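Local coordinates for protein glycerol-3-phosphate dehydrogenase [NAD(+)] 1 (Saccharomyces cerevisiae, PDB 4FGW) that interconverts dihydroxyacetone phosphate and sn-glycerol 3-phosphate with NAD(H) and drives glycerol accumulation when yeast cells face hyperosmotic stress, at residues E275-G280 / E290-E295. Sequence-based numbering, arbitrary orientation.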
loop_
_atom_site.group_PDB
_atom_site.type_symbol
_atom_site.label_atom_id
_atom_site.label_comp_id
_atom_site.label_asym_id
_atom_site.label_seq_id
_atom_site.Cartn_x
_atom_site.Cartn_y
_atom_site.Cartn_z
ATOM N N GLU A 275 -4.847 0.259 11.371
ATOM C CA GLU A 275 -4.443 0.288 12.776
ATOM C C GLU A 275 -3.442 1.394 13.093
ATOM O O GLU A 275 -3.497 1.956 14.175
ATOM C CB GLU A 275 -3.996 -1.091 13.265
ATOM C CG GLU A 275 -5.191 -1.989 13.522
ATOM C CD GLU A 275 -4.931 -3.327 14.173
ATOM O OE1 GLU A 275 -5.782 -4.230 14.008
ATOM O OE2 GLU A 275 -3.895 -3.473 14.861
ATOM N N ILE A 276 -2.576 1.748 12.127
ATOM C CA ILE A 276 -1.611 2.851 12.230
ATOM C C ILE A 276 -2.392 4.181 12.257
ATOM O O ILE A 276 -2.105 5.031 13.094
ATOM C CB ILE A 276 -0.543 2.786 11.093
ATOM C CG1 ILE A 276 0.329 1.502 11.231
ATOM C CG2 ILE A 276 0.338 4.053 11.087
ATOM C CD1 ILE A 276 1.301 1.180 10.046
ATOM N N ILE A 277 -3.402 4.334 11.374
ATOM C CA ILE A 277 -4.263 5.527 11.325
ATOM C C ILE A 277 -4.996 5.695 12.657
ATOM O O ILE A 277 -4.965 6.781 13.246
ATOM C CB ILE A 277 -5.253 5.469 10.115
ATOM C CG1 ILE A 277 -4.493 5.517 8.775
ATOM C CG2 ILE A 277 -6.323 6.573 10.202
ATOM C CD1 ILE A 277 -5.214 4.924 7.575
ATOM N N ARG A 278 -5.633 4.608 13.127
ATOM C CA ARG A 278 -6.408 4.546 14.361
ATOM C C ARG A 278 -5.542 4.909 15.567
ATOM O O ARG A 278 -5.998 5.674 16.412
ATOM C CB ARG A 278 -7.032 3.149 14.516
ATOM C CG ARG A 278 -8.045 3.013 15.654
ATOM C CD ARG A 278 -8.631 1.613 15.725
ATOM N NE ARG A 278 -9.295 1.236 14.474
ATOM C CZ ARG A 278 -9.194 0.043 13.896
ATOM N NH1 ARG A 278 -8.471 -0.918 14.460
ATOM N NH2 ARG A 278 -9.823 -0.204 12.756
ATOM N N PHE A 279 -4.294 4.392 15.623
ATOM C CA PHE A 279 -3.341 4.665 16.698
ATOM C C PHE A 279 -2.951 6.140 16.716
ATOM O O PHE A 279 -2.935 6.755 17.786
ATOM C CB PHE A 279 -2.092 3.765 16.584
ATOM C CG PHE A 279 -1.197 3.784 17.803
ATOM C CD1 PHE A 279 -1.302 2.799 18.776
ATOM C CD2 PHE A 279 -0.258 4.796 17.985
ATOM C CE1 PHE A 279 -0.487 2.828 19.911
ATOM C CE2 PHE A 279 0.552 4.825 19.121
ATOM C CZ PHE A 279 0.438 3.837 20.072
ATOM N N GLY A 280 -2.608 6.671 15.544
ATOM C CA GLY A 280 -2.220 8.064 15.386
ATOM C C GLY A 280 -3.280 9.035 15.863
ATOM O O GLY A 280 -2.998 9.903 16.684
ATOM N N GLU A 290 -4.842 11.746 6.106
ATOM C CA GLU A 290 -4.198 12.023 4.826
ATOM C C GLU A 290 -2.733 11.646 4.807
ATOM O O GLU A 290 -2.286 11.011 3.860
ATOM C CB GLU A 290 -4.378 13.506 4.445
ATOM C CG GLU A 290 -5.773 13.854 3.939
ATOM C CD GLU A 290 -6.851 14.105 4.982
ATOM O OE1 GLU A 290 -7.984 14.443 4.573
ATOM O OE2 GLU A 290 -6.572 13.974 6.198
ATOM N N THR A 291 -2.003 11.992 5.872
ATOM C CA THR A 291 -0.577 11.720 6.064
ATOM C C THR A 291 -0.246 10.240 5.860
ATOM O O THR A 291 0.723 9.914 5.175
ATOM C CB THR A 291 -0.168 12.212 7.476
ATOM O OG1 THR A 291 -0.549 13.581 7.613
ATOM C CG2 THR A 291 1.310 12.053 7.759
ATOM N N TYR A 292 -1.065 9.360 6.449
ATOM C CA TYR A 292 -0.881 7.912 6.421
ATOM C C TYR A 292 -1.013 7.268 5.037
ATOM O O TYR A 292 -0.239 6.365 4.725
ATOM C CB TYR A 292 -1.799 7.244 7.449
ATOM C CG TYR A 292 -1.600 7.779 8.849
ATOM C CD1 TYR A 292 -0.620 7.256 9.681
ATOM C CD2 TYR A 292 -2.383 8.820 9.338
ATOM C CE1 TYR A 292 -0.407 7.765 10.959
ATOM C CE2 TYR A 292 -2.187 9.333 10.620
ATOM C CZ TYR A 292 -1.197 8.800 11.427
ATOM O OH TYR A 292 -0.987 9.292 12.689
ATOM N N TYR A 293 -1.961 7.732 4.209
ATOM C CA TYR A 293 -2.153 7.167 2.870
ATOM C C TYR A 293 -1.602 8.006 1.713
ATOM O O TYR A 293 -1.443 7.470 0.624
ATOM C CB TYR A 293 -3.617 6.749 2.639
ATOM C CG TYR A 293 -4.604 7.895 2.567
ATOM C CD1 TYR A 293 -5.241 8.363 3.709
ATOM C CD2 TYR A 293 -4.945 8.475 1.345
ATOM C CE1 TYR A 293 -6.171 9.399 3.645
ATOM C CE2 TYR A 293 -5.861 9.524 1.271
ATOM C CZ TYR A 293 -6.478 9.976 2.423
ATOM O OH TYR A 293 -7.388 11.001 2.356
ATOM N N GLN A 294 -1.308 9.304 1.937
ATOM C CA GLN A 294 -0.781 10.200 0.893
ATOM C C GLN A 294 0.733 10.327 0.892
ATOM O O GLN A 294 1.297 10.694 -0.138
ATOM C CB GLN A 294 -1.357 11.618 1.032
ATOM C CG GLN A 294 -2.858 11.740 0.808
ATOM C CD GLN A 294 -3.362 13.166 0.828
ATOM O OE1 GLN A 294 -4.452 13.454 0.337
ATOM N NE2 GLN A 294 -2.607 14.097 1.404
ATOM N N GLU A 295 1.392 10.094 2.050
ATOM C CA GLU A 295 2.830 10.330 2.189
ATOM C C GLU A 295 3.735 9.107 2.200
ATOM O O GLU A 295 3.304 8.002 2.560
ATOM C CB GLU A 295 3.123 11.265 3.394
ATOM C CG GLU A 295 2.299 12.554 3.430
ATOM C CD GLU A 295 2.420 13.503 2.252
ATOM O OE1 GLU A 295 3.480 13.502 1.588
ATOM O OE2 GLU A 295 1.466 14.273 2.008
#
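Tyr292 packs its ring on Ile276, Ile277 and Gly280 of the neighbouring helix in a buried, apolar helix-to-helix contact within the C-terminal helical part of the enzyme. Helix 261-283 and the short helix 289-294 follow one another in the chain and turn back as a nearly antiparallel hairpin, their local axes at 156° and 9.9 Å apart. No hydrogen bond spans the two segments. Instead, CA of Ile277 sits over the middle of one face of the Tyr292 ring, 4.2 Å from its centroid and only 5° off the normal, a CH-pi contact made by the main chain itself. With CG anti to its own carbonyl carbon (chi1 -56°), Tyr292 slants across the other helix, its OH ending beside Gly280. At the root of the ring, Ile277 CG1 packs 3.5 Å from Tyr292 CB, the two side chains passing in opposite directions. Ile276 meets the ring obliquely through its CG2 methyl, 3.6 Å from Tyr292 CD1, while the end of its side chain leads away; Ile276 also packs on Leu244 and Phe363. At the far end, Tyr292 OH comes within 3.2 Å of Gly280 CA, a place where any CB would collide with the hydroxyl. That hydroxyl is hydrogen-bonded to Ser287 OG in the link between the helices. Replaced by an alanine, Tyr292 would probably leave Ile277 CA and Ile276 CG2 facing a gap, and Ser287 OG without its phenolic partner. Next along the helix, Tyr293 stacks on Tyr293 of the second subunit, which places the hairpin at the dimer interface. Ile276 also lies about 5 Å, side chain to side chain, from Lys245, the probable proton acceptor. The chemistry thus implies cohesion by close apolar fit, with the phenol's one polar atom satisfied by Ser287 in the link between the helices.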